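Local atomic coordinates of SGNH-hydrolase family esterase (PDB entry 7C2A), a protein that hydrolyses carboxylic esters as a member of the SGNH hydrolase family and may also act on lysophospholipids. Residues A[18-22]-A[160-164]; A[5-9]-A[70-74]; A[113-118]-A[130-134]. All blocks are in the same frame, centred on the assembly; numbering follows the deposited sequence. Where two conformers were deposited one is given.

Contact 1 of 3, residues A[18-22]-A[160-164]. With CD (cadmium ion), chain C.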
# COMPACT_ATOMS: atom_id res chain seq x y z
N GLY A 18 2.85 -8.25 4.04
CA GLY A 18 3.90 -8.51 5.00
C GLY A 18 5.24 -8.81 4.37
O GLY A 18 5.99 -9.67 4.85
N TYR A 19 5.57 -8.09 3.29
CA TYR A 19 6.81 -8.33 2.57
C TYR A 19 8.01 -8.18 3.50
O TYR A 19 8.14 -7.18 4.22
CB TYR A 19 6.93 -7.36 1.40
CG TYR A 19 8.31 -7.35 0.78
CD1 TYR A 19 8.67 -8.32 -0.15
CD2 TYR A 19 9.24 -6.39 1.13
CE1 TYR A 19 9.93 -8.32 -0.71
CE2 TYR A 19 10.50 -6.39 0.58
CZ TYR A 19 10.84 -7.35 -0.34
OH TYR A 19 12.10 -7.35 -0.90
N GLY A 20 8.90 -9.18 3.48
CA GLY A 20 10.10 -9.17 4.29
C GLY A 20 9.91 -9.60 5.72
O GLY A 20 10.88 -9.61 6.49
N LEU A 21 8.69 -9.97 6.11
CA LEU A 21 8.40 -10.32 7.49
C LEU A 21 8.10 -11.81 7.61
O LEU A 21 7.83 -12.50 6.63
CB LEU A 21 7.20 -9.52 8.02
CG LEU A 21 7.37 -8.00 7.93
CD1 LEU A 21 6.10 -7.31 8.38
CD2 LEU A 21 8.57 -7.55 8.76
N ASP A 22 8.17 -12.30 8.85
CA ASP A 22 7.89 -13.69 9.12
C ASP A 22 6.40 -13.90 9.31
O ASP A 22 5.61 -12.95 9.34
CB ASP A 22 8.68 -14.17 10.34
CG ASP A 22 10.17 -14.26 10.07
OD1 ASP A 22 10.57 -14.35 8.89
OD2 ASP A 22 10.95 -14.25 11.05
N ILE A 160 11.96 0.74 9.74
CA ILE A 160 11.81 0.49 8.31
C ILE A 160 12.87 -0.52 7.89
O ILE A 160 14.04 -0.38 8.26
CB ILE A 160 11.94 1.80 7.51
CG1 ILE A 160 10.87 2.80 7.94
CG2 ILE A 160 11.85 1.53 6.02
CD1 ILE A 160 9.48 2.24 7.90
N GLN A 161 12.45 -1.54 7.16
CA GLN A 161 13.38 -2.56 6.68
C GLN A 161 14.36 -1.95 5.71
O GLN A 161 14.03 -1.04 4.95
CB GLN A 161 12.63 -3.65 5.93
CG GLN A 161 11.61 -4.42 6.73
CD GLN A 161 10.94 -5.50 5.91
OE1 GLN A 161 11.59 -6.17 5.11
NE2 GLN A 161 9.63 -5.64 6.07
N LYS A 162 15.59 -2.43 5.76
CA LYS A 162 16.59 -2.13 4.74
C LYS A 162 16.44 -3.19 3.65
O LYS A 162 16.68 -4.37 3.90
CB LYS A 162 17.99 -2.15 5.35
CG LYS A 162 19.10 -1.86 4.35
CD LYS A 162 18.81 -0.61 3.52
CE LYS A 162 19.84 0.49 3.77
NZ LYS A 162 19.42 1.39 4.88
N ASP A 163 16.01 -2.76 2.47
CA ASP A 163 15.97 -3.67 1.33
C ASP A 163 16.46 -2.96 0.08
O ASP A 163 17.66 -2.96 -0.22
CB ASP A 163 14.58 -4.27 1.14
CG ASP A 163 13.46 -3.28 1.43
OD1 ASP A 163 13.54 -2.14 0.95
OD2 ASP A 163 12.51 -3.65 2.15
N HIS A 164 15.57 -2.34 -0.70
CA HIS A 164 15.96 -1.58 -1.90
C HIS A 164 16.83 -0.42 -1.46
O HIS A 164 16.53 0.26 -0.47
CB HIS A 164 14.74 -1.04 -2.65
CG HIS A 164 13.81 -2.09 -3.16
ND1 HIS A 164 13.75 -2.44 -4.50
CD2 HIS A 164 12.89 -2.84 -2.52
CE1 HIS A 164 12.83 -3.36 -4.66
NE2 HIS A 164 12.28 -3.62 -3.46
CD CD C . 14.86 -1.81 -6.28
O HOH W 1 13.79 -3.96 -7.63

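Contact 2 of 3, residues A[5-9]-A[70-74]. With ACT (acetate ion), chain G.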
# COMPACT_ATOMS: atom_id res chain seq x y z
N SER A 5 -16.44 -14.91 14.49
CA SER A 5 -15.62 -13.72 14.34
C SER A 5 -16.17 -12.78 13.27
O SER A 5 -16.85 -13.20 12.32
CB SER A 5 -14.20 -14.14 13.98
OG SER A 5 -13.64 -14.93 15.01
N ARG A 6 -15.83 -11.50 13.42
CA ARG A 6 -16.15 -10.48 12.43
C ARG A 6 -15.16 -10.52 11.28
O ARG A 6 -13.95 -10.50 11.48
CB ARG A 6 -16.08 -9.09 13.07
CG ARG A 6 -16.72 -8.98 14.44
CD ARG A 6 -18.24 -9.15 14.38
NE ARG A 6 -18.86 -8.35 13.33
CZ ARG A 6 -19.13 -7.04 13.45
NH1 ARG A 6 -18.82 -6.38 14.56
NH2 ARG A 6 -19.68 -6.39 12.43
N VAL A 7 -15.67 -10.52 10.06
CA VAL A 7 -14.83 -10.70 8.88
C VAL A 7 -14.44 -9.35 8.31
O VAL A 7 -15.30 -8.52 7.98
CB VAL A 7 -15.54 -11.57 7.84
CG1 VAL A 7 -14.70 -11.70 6.60
CG2 VAL A 7 -15.85 -12.95 8.45
N ILE A 8 -13.13 -9.12 8.17
CA ILE A 8 -12.59 -7.88 7.61
C ILE A 8 -11.71 -8.25 6.44
O ILE A 8 -10.86 -9.14 6.55
CB ILE A 8 -11.78 -7.09 8.66
CG1 ILE A 8 -12.65 -6.75 9.88
CG2 ILE A 8 -11.18 -5.83 8.02
CD1 ILE A 8 -11.89 -6.11 11.03
N LEU A 9 -11.91 -7.59 5.30
CA LEU A 9 -11.04 -7.77 4.14
C LEU A 9 -9.92 -6.73 4.17
O LEU A 9 -10.20 -5.53 4.18
CB LEU A 9 -11.86 -7.60 2.87
CG LEU A 9 -11.05 -7.71 1.58
CD1 LEU A 9 -10.49 -9.11 1.41
CD2 LEU A 9 -11.89 -7.33 0.36
N ASP A 70 -17.44 -15.98 3.54
CA ASP A 70 -18.19 -15.05 4.36
C ASP A 70 -17.98 -13.64 3.83
O ASP A 70 -16.84 -13.20 3.68
CB ASP A 70 -17.71 -15.07 5.81
CG ASP A 70 -17.84 -16.43 6.45
OD1 ASP A 70 -18.93 -17.04 6.35
OD2 ASP A 70 -16.84 -16.88 7.05
N LYS A 71 -19.07 -12.94 3.59
CA LYS A 71 -18.98 -11.60 3.04
C LYS A 71 -18.27 -10.68 4.03
O LYS A 71 -18.60 -10.68 5.22
CB LYS A 71 -20.38 -11.08 2.79
CG LYS A 71 -20.43 -9.76 2.07
CD LYS A 71 -21.86 -9.31 1.88
CE LYS A 71 -21.92 -8.09 1.00
NZ LYS A 71 -23.33 -7.72 0.69
N PRO A 72 -17.29 -9.89 3.58
CA PRO A 72 -16.63 -8.97 4.50
C PRO A 72 -17.61 -7.98 5.11
O PRO A 72 -18.52 -7.47 4.44
CB PRO A 72 -15.61 -8.25 3.61
CG PRO A 72 -15.32 -9.25 2.52
CD PRO A 72 -16.65 -9.91 2.26
N GLU A 73 -17.41 -7.72 6.40
CA GLU A 73 -18.19 -6.73 7.12
C GLU A 73 -17.52 -5.35 7.11
O GLU A 73 -18.16 -4.36 7.47
CB GLU A 73 -18.45 -7.23 8.54
CG GLU A 73 -19.18 -8.58 8.55
CD GLU A 73 -19.25 -9.23 9.92
OE1 GLU A 73 -18.53 -10.24 10.14
OE2 GLU A 73 -20.03 -8.74 10.76
N LEU A 74 -16.28 -5.28 6.66
CA LEU A 74 -15.53 -4.05 6.46
C LEU A 74 -14.44 -4.41 5.47
O LEU A 74 -13.87 -5.49 5.56
CB LEU A 74 -14.88 -3.59 7.77
CG LEU A 74 -13.86 -2.45 7.69
CD1 LEU A 74 -14.52 -1.16 7.25
CD2 LEU A 74 -13.17 -2.25 9.03
C ACT G . -18.18 -6.30 17.77
O ACT G . -18.80 -5.27 17.40
OXT ACT G . -17.65 -7.20 17.06
CH3 ACT G . -18.02 -6.50 19.31

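Contact 3 of 3, residues A[113-118]-A[130-134]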
# COMPACT_ATOMS: atom_id res chain seq x y z
N LEU A 113 -10.40 3.58 3.96
CA LEU A 113 -9.35 3.86 2.99
C LEU A 113 -8.07 4.25 3.72
O LEU A 113 -8.08 5.15 4.56
CB LEU A 113 -9.80 5.00 2.09
CG LEU A 113 -9.01 5.28 0.81
CD1 LEU A 113 -9.02 4.09 -0.14
CD2 LEU A 113 -9.56 6.51 0.11
N MET A 114 -6.97 3.59 3.37
CA MET A 114 -5.64 3.91 3.97
C MET A 114 -4.95 4.93 3.05
O MET A 114 -4.58 4.56 1.92
CB MET A 114 -4.79 2.65 4.10
CG MET A 114 -5.35 1.65 5.11
SD MET A 114 -5.69 2.44 6.71
CE MET A 114 -5.57 1.03 7.81
N GLY A 115 -4.81 6.17 3.52
CA GLY A 115 -4.20 7.24 2.72
C GLY A 115 -2.72 7.01 2.47
O GLY A 115 -2.00 6.69 3.41
N MET A 116 -2.30 7.17 1.21
CA MET A 116 -0.87 7.03 0.85
C MET A 116 -0.32 8.43 0.57
O MET A 116 -1.10 9.30 0.16
CB MET A 116 -0.68 6.14 -0.38
CG MET A 116 -1.29 4.75 -0.23
SD MET A 116 -0.74 3.83 1.25
CE MET A 116 1.01 3.67 0.91
N ARG A 117 0.97 8.63 0.79
CA ARG A 117 1.60 9.97 0.58
C ARG A 117 2.80 9.81 -0.34
O ARG A 117 3.55 8.84 -0.20
CB ARG A 117 2.00 10.58 1.92
CG ARG A 117 0.81 10.96 2.79
CD ARG A 117 0.08 12.17 2.25
NE ARG A 117 -1.09 12.51 3.04
CZ ARG A 117 -1.05 13.07 4.24
NH1 ARG A 117 0.11 13.38 4.80
NH2 ARG A 117 -2.18 13.33 4.87
N ALA A 118 2.98 10.78 -1.24
CA ALA A 118 4.10 10.70 -2.19
C ALA A 118 5.36 11.28 -1.53
O ALA A 118 5.26 12.29 -0.82
CB ALA A 118 3.75 11.47 -3.44
N PHE A 130 -1.06 13.52 -6.25
CA PHE A 130 -1.22 12.14 -5.74
C PHE A 130 -1.84 12.15 -4.34
O PHE A 130 -2.80 11.41 -4.10
CB PHE A 130 0.14 11.44 -5.70
CG PHE A 130 0.06 10.07 -5.11
CD1 PHE A 130 -0.28 8.99 -5.90
CD2 PHE A 130 0.29 9.86 -3.75
CE1 PHE A 130 -0.37 7.72 -5.35
CE2 PHE A 130 0.20 8.59 -3.21
CZ PHE A 130 -0.12 7.52 -4.01
N ASP A 131 -1.32 13.00 -3.45
CA ASP A 131 -1.80 12.99 -2.08
C ASP A 131 -3.29 13.31 -2.01
O ASP A 131 -4.00 12.77 -1.16
CB ASP A 131 -1.03 14.00 -1.23
CG ASP A 131 0.39 13.58 -0.94
OD1 ASP A 131 0.83 12.50 -1.39
OD2 ASP A 131 1.07 14.36 -0.24
N GLY A 132 -3.77 14.18 -2.89
CA GLY A 132 -5.16 14.61 -2.83
C GLY A 132 -6.17 13.58 -3.30
O GLY A 132 -7.37 13.78 -3.09
N ILE A 133 -5.73 12.49 -3.93
CA ILE A 133 -6.74 11.54 -4.42
C ILE A 133 -7.46 10.86 -3.27
O ILE A 133 -8.64 10.52 -3.40
CB ILE A 133 -6.18 10.54 -5.45
CG1 ILE A 133 -5.32 9.45 -4.80
CG2 ILE A 133 -5.45 11.25 -6.57
CD1 ILE A 133 -4.81 8.39 -5.77
N TYR A 134 -6.78 10.67 -2.13
CA TYR A 134 -7.39 9.90 -1.04
C TYR A 134 -8.52 10.65 -0.35
O TYR A 134 -9.61 10.08 -0.18
CB TYR A 134 -6.31 9.37 -0.09
CG TYR A 134 -5.40 8.39 -0.81
CD1 TYR A 134 -5.74 7.05 -0.94
CD2 TYR A 134 -4.23 8.82 -1.43
CE1 TYR A 134 -4.95 6.16 -1.65
CE2 TYR A 134 -3.42 7.94 -2.13
CZ TYR A 134 -3.79 6.61 -2.24
OH TYR A 134 -2.97 5.77 -2.95
O HOH W 2 -2.84 11.34 0.89
O HOH W 3 3.50 13.74 0.73

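Contact 1 of 3, residues A[18-22]-A[160-164]
Gln161 reaches across from the loop 160-164 to the backbone turn at Tyr19 and Gly20, and the one hydrogen bond across the contact comes from its terminal amide. From CB the chain leaves anti to the carbonyl carbon (chi1 -62°) and runs straight on through CG, which delivers the amide to the turn. Gln161 CD lies 3.7 Å from Tyr19 O. Beyond it the two ends of the amide part company. OE1 rests 3.4 Å from Gly20 CA, whereas NE2 donates to Tyr19 O at 2.8 Å, with an N-H...O angle of 164°. That bond lies in the carbonyl plane and close to the plane of the amide itself, so it fixes how the amide is turned. Gln161 NE2 also has Leu21 CD2 beside it, 3.5 Å away.

The receiving element is a type II beta turn from Gly18 to Leu21, closed by Leu21 N to Gly18 O at 3.0 Å. Gly20 has the positive phi that favours glycine, and a CB there would run into Gln161 OE1.

Farther along, Asp163 OD2 approaches the edge of the Tyr19 ring, 3.7 Å from Tyr19 CE2, the ring and carboxylate planes being 55° apart. Asp163 and His166 fall where the DxxH block of SGNH hydrolases places the acid and base of the triad, consistent with that role. In this crystal, however, His164 ND1 binds a cadmium ion at 2.2 Å, together with His166. The contact between these surface loops thus rests on a neutral amide-to-carbonyl hydrogen bond to a glycine-dependent turn, while the neighbouring imidazoles are taken up by metal.

Contact 2 of 3, residues A[5-9]-A[70-74]
Arg6 and Val7, at the start of strand 6-12, meet the loop 70-74 as it enters the neighbouring strand 74-78 of the parallel sheet of the three-layer alpha/beta/alpha SGNH fold. Asp70 comes first: its CB packs 3.9 Å from Val7 CG2, while its carboxylate turns to a salt bridge with Arg43. Lys71 points away and donates to Arg107 O. Pro72 CG lies 3.8 Å from Leu9 CB, beside Leu65 of helix 54-66. Glu73 then does most of the polar work. Its backbone N donates to Val7 O at 2.8 Å, and the extended side chain (chi2 170°) runs back along the strand. OE1 takes Val7 N at 2.9 Å, and OE2 is gripped side-on by Arg6 NE and NH2, both from one face of the carboxylate. A glutamine in its place would probably lose the salt bridge and leave the Arg6 guanidinium without its charged mate on this side. Arg6 NH1 meanwhile holds an acetate ion, probably from the crystallisation liquor. Leu74 closes the walk: its O accepts from Leu9 N at 2.9 Å, at an angle of 163°, with Ile8 CA 3.4 Å from Leu74 O.

Contact 3 of 3, residues A[113-118]-A[130-134]
Tyr134 lies with one ring face against the backbone of Gly115 and Met116, an arrangement that lets a helix side chain pack flat on the chain leaving a strand. Met116 N sits 3.5 Å above the plane of the Tyr134 ring, over its centre, and Gly115 CA makes a CH-pi contact 4.3 Å from the centroid of the same ring. Ile133 CG1 covers the opposite face, offset toward the rim. At the ring edge, Leu113 CD2 comes to 4.0 Å from Tyr134 CD1, the two side chains crossing at about a right angle. Met116 meets the far end of the ring obliquely, its CB 3.7 Å from Tyr134 CZ, before bends at chi2 (-54°) and chi3 (-63°) carry its sulfur away. Tyr134 OH is hydrogen-bonded to Leu79 O.

Phe130 lies next to this ring, its CZ at the Tyr134 edge and its CE2 3.8 Å from Met116 CB; Ala118 CB meets Phe130 CD2 from the other side of the ring plane. Asp131 handles the polar margin. Its OD1 accepts Ala118 N at 2.8 Å through the syn lone pair, while OD2 is hydrogen-bonded to Gln127 NE2 and, through a water, to Ala118 O. The aliphatic part of Arg117 crosses this carboxylate, CD 3.5 Å from Asp131 OD2, yet no N-H points at it; a second water instead links Arg117 NE with Met116 O and Asp131 O.

Helix 133-140 packs against the end of strand 111-114 through Tyr134 and against helix 90-106 through Ile133 and Tyr134, which both touch Leu97, while Leu145 of strand 144-146 borders both Tyr134 and Leu113.

Contacts 2 and 3 both reach the central parallel sheet, the first where strand 6-12 adjoins the entry to strand 74-78, the second where the chain leaves strand 111-114; their nearest atoms are about 7 Å apart, their centres about 24 Å. Contact 1 lies at the surface, its centre about 27 Å from that of contact 2 and about 22 Å from that of contact 3. It joins the loop after helix 14-17, which follows the GDSL motif, to the segment in which the DxxH block, probably catalytic in this family, begins, and it holds His164, which binds cadmium with His166. None touches another. In sequence, contact 3 falls between the two segments of contact 1.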